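Local coordinates for putative Nitroreductase (Anabaena variabilis ATCC 29413, PDB 3EO7), which binds flavin mononucleotide and probably acts as an oxidoreductase of the nitroreductase family, at residues A[112-117]-A[141-146]; A[162-167]-A[233-238]. One frame throughout, in Å; residues are numbered along the deposited sequence.

From the N terminus, 112-117 takes in the end of strand 109-115 and the turn after it, and the chain runs through the hairpin strands 124-129 and 134-139 before 141-146 returns to it; interaction 1 closes this 23-residue loop at the start of helix 144-150. Interaction 2 opens afterwards at 162-167 and closes a longer, mostly helical excursion, holding helices 170-177, 181-202 and 215-222, when 233-238 comes back. The two loops follow in series, neither nested nor crossed. They meet in one antiparallel sheet: strands 109-115 and 162-169 are neighbours, with probable hydrogen bonds from V114 N to A163 O and from Y112 N to I165 O.

Interaction 1. Residues A[112-117]-A[141-146]; sequences YVVSRG and SDVWQS
The extended side chain of R116 lies across one face of the W144 indole, and a single water makes the polar link between 112-117 and 141-146. R116 CG stands anti to the backbone N (chi1 -167°), which carries the chain out over the ring. R116 CG lies over W144 CG, CD sits 3.5 Å from the centroid of the five-membered ring, almost on its normal, in a CH-pi contact, and NE reaches W144 CD1 at 3.4 Å. The guanidinium is turned only 13° from the indole plane, with W144 NE1 over one of its faces, toward the rim of the group. Its ends are pinned elsewhere: NH2 makes a salt bridge with E158, and NH1 bonds T160 O. W144 NE1 donates to L157 O, so the ring too is fixed.

V114 O lies at the indole edge, in its plane, 3.6 Å from CZ3. Crossing obliquely, V114 CG1 meets V143 CG2 at 3.5 Å, the latter wedged between its own backbone N and carbonyl carbon; L125 of the neighbouring strand touches both valines. The water donates to S115 O and, at 2.5 Å, to D142 OD1, while accepting from V143 N at 2.7 Å. It thus bridges the end of strand 109-115 to the loop entering helix 144-150. S115 OG accepts from G117 N in an ST turn and bonds L121 O, shaping the chain as it leaves the strand.

In the conformer described, D142 OD1 also lies 3.0 Å from R116 O, two acceptors side by side. The short water bond to OD1 may offset part of that repulsion, and the R116 charge, 6.5 Å from OD1 at NE, may ease it further; the near-parallel indole face may help stabilise the cation, and the salt bridge with E158 would offset its charge.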
loop_
_atom_site.group_PDB
_atom_site.type_symbol
_atom_site.label_atom_id
_atom_site.label_comp_id
_atom_site.label_asym_id
_atom_site.label_seq_id
_atom_site.Cartn_x
_atom_site.Cartn_y
_atom_site.Cartn_z
ATOM N N TYR A 112 10.997 -10.090 2.077
ATOM C CA TYR A 112 12.148 -10.902 1.756
ATOM C C TYR A 112 13.142 -10.095 0.939
ATOM O O TYR A 112 12.755 -9.198 0.218
ATOM C CB TYR A 112 11.736 -12.106 0.922
ATOM C CG TYR A 112 10.831 -13.047 1.656
ATOM C CD1 TYR A 112 9.467 -12.827 1.701
ATOM C CD2 TYR A 112 11.351 -14.144 2.313
ATOM C CE1 TYR A 112 8.621 -13.669 2.417
ATOM C CE2 TYR A 112 10.530 -15.005 3.036
ATOM C CZ TYR A 112 9.170 -14.781 3.066
ATOM O OH TYR A 112 8.375 -15.646 3.771
ATOM N N VAL A 113 14.418 -10.443 1.064
ATOM C CA VAL A 113 15.444 -9.894 0.194
ATOM C C VAL A 113 16.051 -11.062 -0.578
ATOM O O VAL A 113 16.428 -12.108 0.010
ATOM C CB VAL A 113 16.558 -9.155 0.960
ATOM C CG1 VAL A 113 17.694 -8.755 0.022
ATOM C CG2 VAL A 113 16.011 -7.912 1.687
ATOM N N VAL A 114 16.150 -10.878 -1.883
ATOM C CA VAL A 114 16.765 -11.866 -2.792
ATOM C C VAL A 114 18.079 -11.274 -3.266
ATOM O O VAL A 114 18.108 -10.148 -3.747
ATOM C CB VAL A 114 15.866 -12.235 -3.971
ATOM C CG1 VAL A 114 16.581 -13.238 -4.905
ATOM C CG2 VAL A 114 14.562 -12.818 -3.473
ATOM N N SER A 115 19.168 -12.022 -3.096
ATOM C CA SER A 115 20.483 -11.549 -3.527
ATOM C C SER A 115 20.992 -12.284 -4.754
ATOM O O SER A 115 21.021 -13.516 -4.801
ATOM C CB SER A 115 21.493 -11.702 -2.410
ATOM O OG SER A 115 22.811 -11.332 -2.861
ATOM N N ARG A 116 21.462 -11.519 -5.714
ATOM C CA ARG A 116 22.117 -12.063 -6.884
ATOM C C ARG A 116 23.493 -12.638 -6.524
ATOM O O ARG A 116 24.049 -13.445 -7.283
ATOM C CB ARG A 116 22.295 -10.963 -7.916
ATOM C CG ARG A 116 22.679 -11.477 -9.308
ATOM C CD ARG A 116 22.486 -10.343 -10.289
ATOM N NE ARG A 116 22.602 -10.825 -11.666
ATOM C CZ ARG A 116 22.315 -10.094 -12.737
ATOM N NH1 ARG A 116 21.901 -8.858 -12.600
ATOM N NH2 ARG A 116 22.418 -10.614 -13.950
ATOM N N GLY A 117 24.081 -12.153 -5.424
ATOM C CA GLY A 117 25.401 -12.581 -4.981
ATOM C C GLY A 117 26.381 -11.473 -5.284
ATOM O O GLY A 117 26.716 -11.234 -6.440
ATOM N N SER A 141 22.054 -20.180 -2.514
ATOM C CA SER A 141 22.256 -20.746 -3.833
ATOM C C SER A 141 21.987 -19.612 -4.814
ATOM O O SER A 141 21.444 -18.574 -4.437
ATOM C CB SER A 141 21.321 -21.933 -4.133
ATOM O OG SER A 141 20.028 -21.479 -4.500
ATOM N N ASP A 142 22.371 -19.765 -6.075
ATOM C CA ASP A 142 22.103 -18.678 -7.020
ATOM C C ASP A 142 20.721 -18.866 -7.613
ATOM O O ASP A 142 20.505 -19.721 -8.479
ATOM C CB ASP A 142 23.135 -18.541 -8.131
ATOM C CG ASP A 142 23.063 -17.172 -8.791
ATOM O OD1 ASP A 142 23.161 -16.165 -8.055
ATOM O OD2 ASP A 142 22.920 -17.082 -10.023
ATOM N N VAL A 143 19.818 -17.995 -7.177
ATOM C CA VAL A 143 18.401 -18.041 -7.503
ATOM C C VAL A 143 17.993 -16.936 -8.484
ATOM O O VAL A 143 16.831 -16.874 -8.901
ATOM C CB VAL A 143 17.545 -17.854 -6.230
ATOM C CG1 VAL A 143 17.805 -18.980 -5.188
ATOM C CG2 VAL A 143 17.777 -16.478 -5.607
ATOM N N TRP A 144 18.940 -16.089 -8.887
ATOM C CA TRP A 144 18.586 -14.912 -9.693
ATOM C C TRP A 144 17.929 -15.266 -11.028
ATOM O O TRP A 144 16.888 -14.684 -11.388
ATOM C CB TRP A 144 19.807 -14.004 -9.905
ATOM C CG TRP A 144 19.444 -12.609 -10.231
ATOM C CD1 TRP A 144 19.458 -12.027 -11.447
ATOM C CD2 TRP A 144 18.945 -11.628 -9.321
ATOM N NE1 TRP A 144 19.058 -10.727 -11.357
ATOM C CE2 TRP A 144 18.737 -10.454 -10.052
ATOM C CE3 TRP A 144 18.700 -11.617 -7.949
ATOM C CZ2 TRP A 144 18.296 -9.272 -9.463
ATOM C CZ3 TRP A 144 18.258 -10.450 -7.368
ATOM C CH2 TRP A 144 18.051 -9.295 -8.122
ATOM N N GLN A 145 18.515 -16.213 -11.755
ATOM C CA GLN A 145 17.937 -16.608 -13.025
ATOM C C GLN A 145 16.498 -17.115 -12.868
ATOM O O GLN A 145 15.636 -16.800 -13.707
ATOM C CB GLN A 145 18.809 -17.608 -13.768
ATOM C CG GLN A 145 18.232 -17.914 -15.132
ATOM C CD GLN A 145 19.158 -18.712 -15.985
ATOM O OE1 GLN A 145 20.370 -18.504 -15.965
ATOM N NE2 GLN A 145 18.595 -19.626 -16.761
ATOM N N SER A 146 16.235 -17.886 -11.813
ATOM C CA SER A 146 14.870 -18.373 -11.546
ATOM C C SER A 146 13.910 -17.191 -11.318
ATOM O O SER A 146 12.748 -17.223 -11.742
ATOM C CB SER A 146 14.821 -19.363 -10.367
ATOM O OG SER A 146 15.216 -18.775 -9.135
HETATM O O HOH W 1 21.068 -15.576 -6.811
#

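Interaction 2. Residues A[162-167]-A[233-238]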
loop_
_atom_site.group_PDB
_atom_site.type_symbol
_atom_site.label_atom_id
_atom_site.label_comp_id
_atom_site.label_asym_id
_atom_site.label_seq_id
_atom_site.Cartn_x
_atom_site.Cartn_y
_atom_site.Cartn_z
ATOM N N LEU A 162 19.994 -7.006 -6.055
ATOM C CA LEU A 162 19.109 -7.473 -5.014
ATOM C C LEU A 162 17.685 -6.996 -5.292
ATOM O O LEU A 162 17.467 -6.053 -6.015
ATOM C CB LEU A 162 19.563 -7.056 -3.616
ATOM C CG LEU A 162 19.412 -5.621 -3.128
ATOM C CD1 LEU A 162 19.761 -5.604 -1.638
ATOM C CD2 LEU A 162 20.292 -4.686 -3.920
ATOM N N ALA A 163 16.745 -7.689 -4.692
ATOM C CA ALA A 163 15.333 -7.403 -4.833
ATOM C C ALA A 163 14.633 -7.686 -3.526
ATOM O O ALA A 163 15.015 -8.590 -2.763
ATOM C CB ALA A 163 14.692 -8.287 -5.940
ATOM N N ILE A 164 13.609 -6.900 -3.274
ATOM C CA ILE A 164 12.687 -7.216 -2.203
ATOM C C ILE A 164 11.535 -7.980 -2.854
ATOM O O ILE A 164 11.121 -7.673 -3.968
ATOM C CB ILE A 164 12.142 -5.921 -1.530
ATOM C CG1 ILE A 164 13.186 -5.408 -0.537
ATOM C CG2 ILE A 164 10.836 -6.194 -0.746
ATOM C CD1 ILE A 164 12.856 -3.991 0.088
ATOM N N ILE A 165 11.008 -8.970 -2.149
ATOM C CA ILE A 165 9.756 -9.578 -2.545
ATOM C C ILE A 165 8.857 -9.434 -1.330
ATOM O O ILE A 165 9.269 -9.754 -0.195
ATOM C CB ILE A 165 9.876 -11.047 -2.998
ATOM C CG1 ILE A 165 10.861 -11.152 -4.185
ATOM C CG2 ILE A 165 8.465 -11.595 -3.322
ATOM C CD1 ILE A 165 11.070 -12.607 -4.690
ATOM N N VAL A 166 7.632 -8.966 -1.565
ATOM C CA VAL A 166 6.641 -8.820 -0.504
ATOM C C VAL A 166 5.599 -9.889 -0.717
ATOM O O VAL A 166 5.013 -9.998 -1.806
ATOM C CB VAL A 166 5.942 -7.457 -0.463
ATOM C CG1 VAL A 166 4.966 -7.384 0.753
ATOM C CG2 VAL A 166 6.962 -6.354 -0.359
ATOM N N THR A 167 5.395 -10.692 0.321
ATOM C CA THR A 167 4.359 -11.694 0.299
ATOM C C THR A 167 3.299 -11.342 1.348
ATOM O O THR A 167 3.506 -10.435 2.191
ATOM C CB THR A 167 4.906 -13.066 0.703
ATOM O OG1 THR A 167 5.281 -13.045 2.090
ATOM C CG2 THR A 167 6.065 -13.527 -0.194
ATOM N N ALA A 233 4.201 -8.712 -4.739
ATOM C CA ALA A 233 5.019 -7.703 -5.379
ATOM C C ALA A 233 6.494 -8.122 -5.340
ATOM O O ALA A 233 6.988 -8.572 -4.310
ATOM C CB ALA A 233 4.849 -6.298 -4.725
ATOM N N VAL A 234 7.159 -7.964 -6.483
ATOM C CA VAL A 234 8.592 -8.196 -6.672
ATOM C C VAL A 234 9.192 -6.813 -6.984
ATOM O O VAL A 234 8.694 -6.104 -7.848
ATOM C CB VAL A 234 8.898 -9.237 -7.763
ATOM C CG1 VAL A 234 10.420 -9.335 -8.023
ATOM C CG2 VAL A 234 8.310 -10.641 -7.364
ATOM N N LEU A 235 10.243 -6.456 -6.266
ATOM C CA LEU A 235 10.862 -5.135 -6.404
ATOM C C LEU A 235 12.385 -5.162 -6.443
ATOM O O LEU A 235 13.038 -5.058 -5.413
ATOM C CB LEU A 235 10.384 -4.171 -5.282
ATOM C CG LEU A 235 8.883 -3.974 -5.064
ATOM C CD1 LEU A 235 8.354 -4.855 -3.960
ATOM C CD2 LEU A 235 8.582 -2.510 -4.723
ATOM N N PRO A 236 12.956 -5.297 -7.637
ATOM C CA PRO A 236 14.388 -5.072 -7.718
ATOM C C PRO A 236 14.743 -3.704 -7.157
ATOM O O PRO A 236 14.004 -2.723 -7.363
ATOM C CB PRO A 236 14.686 -5.103 -9.233
ATOM C CG PRO A 236 13.575 -5.826 -9.820
ATOM C CD PRO A 236 12.380 -5.651 -8.945
ATOM N N LEU A 237 15.861 -3.652 -6.436
ATOM C CA LEU A 237 16.348 -2.433 -5.833
ATOM C C LEU A 237 17.550 -1.911 -6.608
ATOM O O LEU A 237 18.633 -2.502 -6.547
ATOM C CB LEU A 237 16.736 -2.682 -4.384
ATOM C CG LEU A 237 15.600 -3.073 -3.447
ATOM C CD1 LEU A 237 16.180 -3.260 -2.027
ATOM C CD2 LEU A 237 14.451 -2.073 -3.464
ATOM N N ALA A 238 17.350 -0.803 -7.322
ATOM C CA ALA A 238 18.407 -0.185 -8.134
ATOM C C ALA A 238 19.198 0.801 -7.303
ATOM O O ALA A 238 18.605 1.743 -6.755
ATOM C CB ALA A 238 17.790 0.546 -9.326
#
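A233 O is gripped twice from strand 162-169: V166 N donates to it at 2.8 Å, nearly along the C=O axis with an N-H...O angle of 169°, and I165 CA makes a CA-H...O contact at 3.4 Å. The return bond, A233 N to V166 O, is weak. Further along, I164 and L235 exchange a pair of bonds. L235 N to I164 O is short, 2.7 Å, and close to the carbonyl axis, whereas I164 N reaches L235 O from above the carbonyl plane, 46° out of it. The ladder ends with L237 N to L162 O, almost straight at 177°.

In the antiparallel sheet of the first nitroreductase-family region, strand 162-169 is flanked by 109-115 and 229-239, and V166 lies about 13 Å from the bound FMN, measured between side chain and flavin. P236, which has no N-H, falls opposite A163 in a non-hydrogen-bonded pair, so the pairing with 162-167 asks no N-H of it; the backbones close to 3.8 Å between A163 CA and P236 CA, and A163 CB rests against P236 CA.

On the face of A163 and P236, I165 and V234 lie side by side pointing the same way, I165 CG1 4.1 Å from V234 CG2. On the face of I164, V166, A233 and L235, L235 CD1 touches V166 CG2 at 4.1 Å. L237 points toward 162-167, its CD1 4.0 Å from I164 CG1. L192 and L193 of the intervening helix 181-202 pack over V166, A233 and L235, while Y205 and P207 of strand 205-207 meet L237.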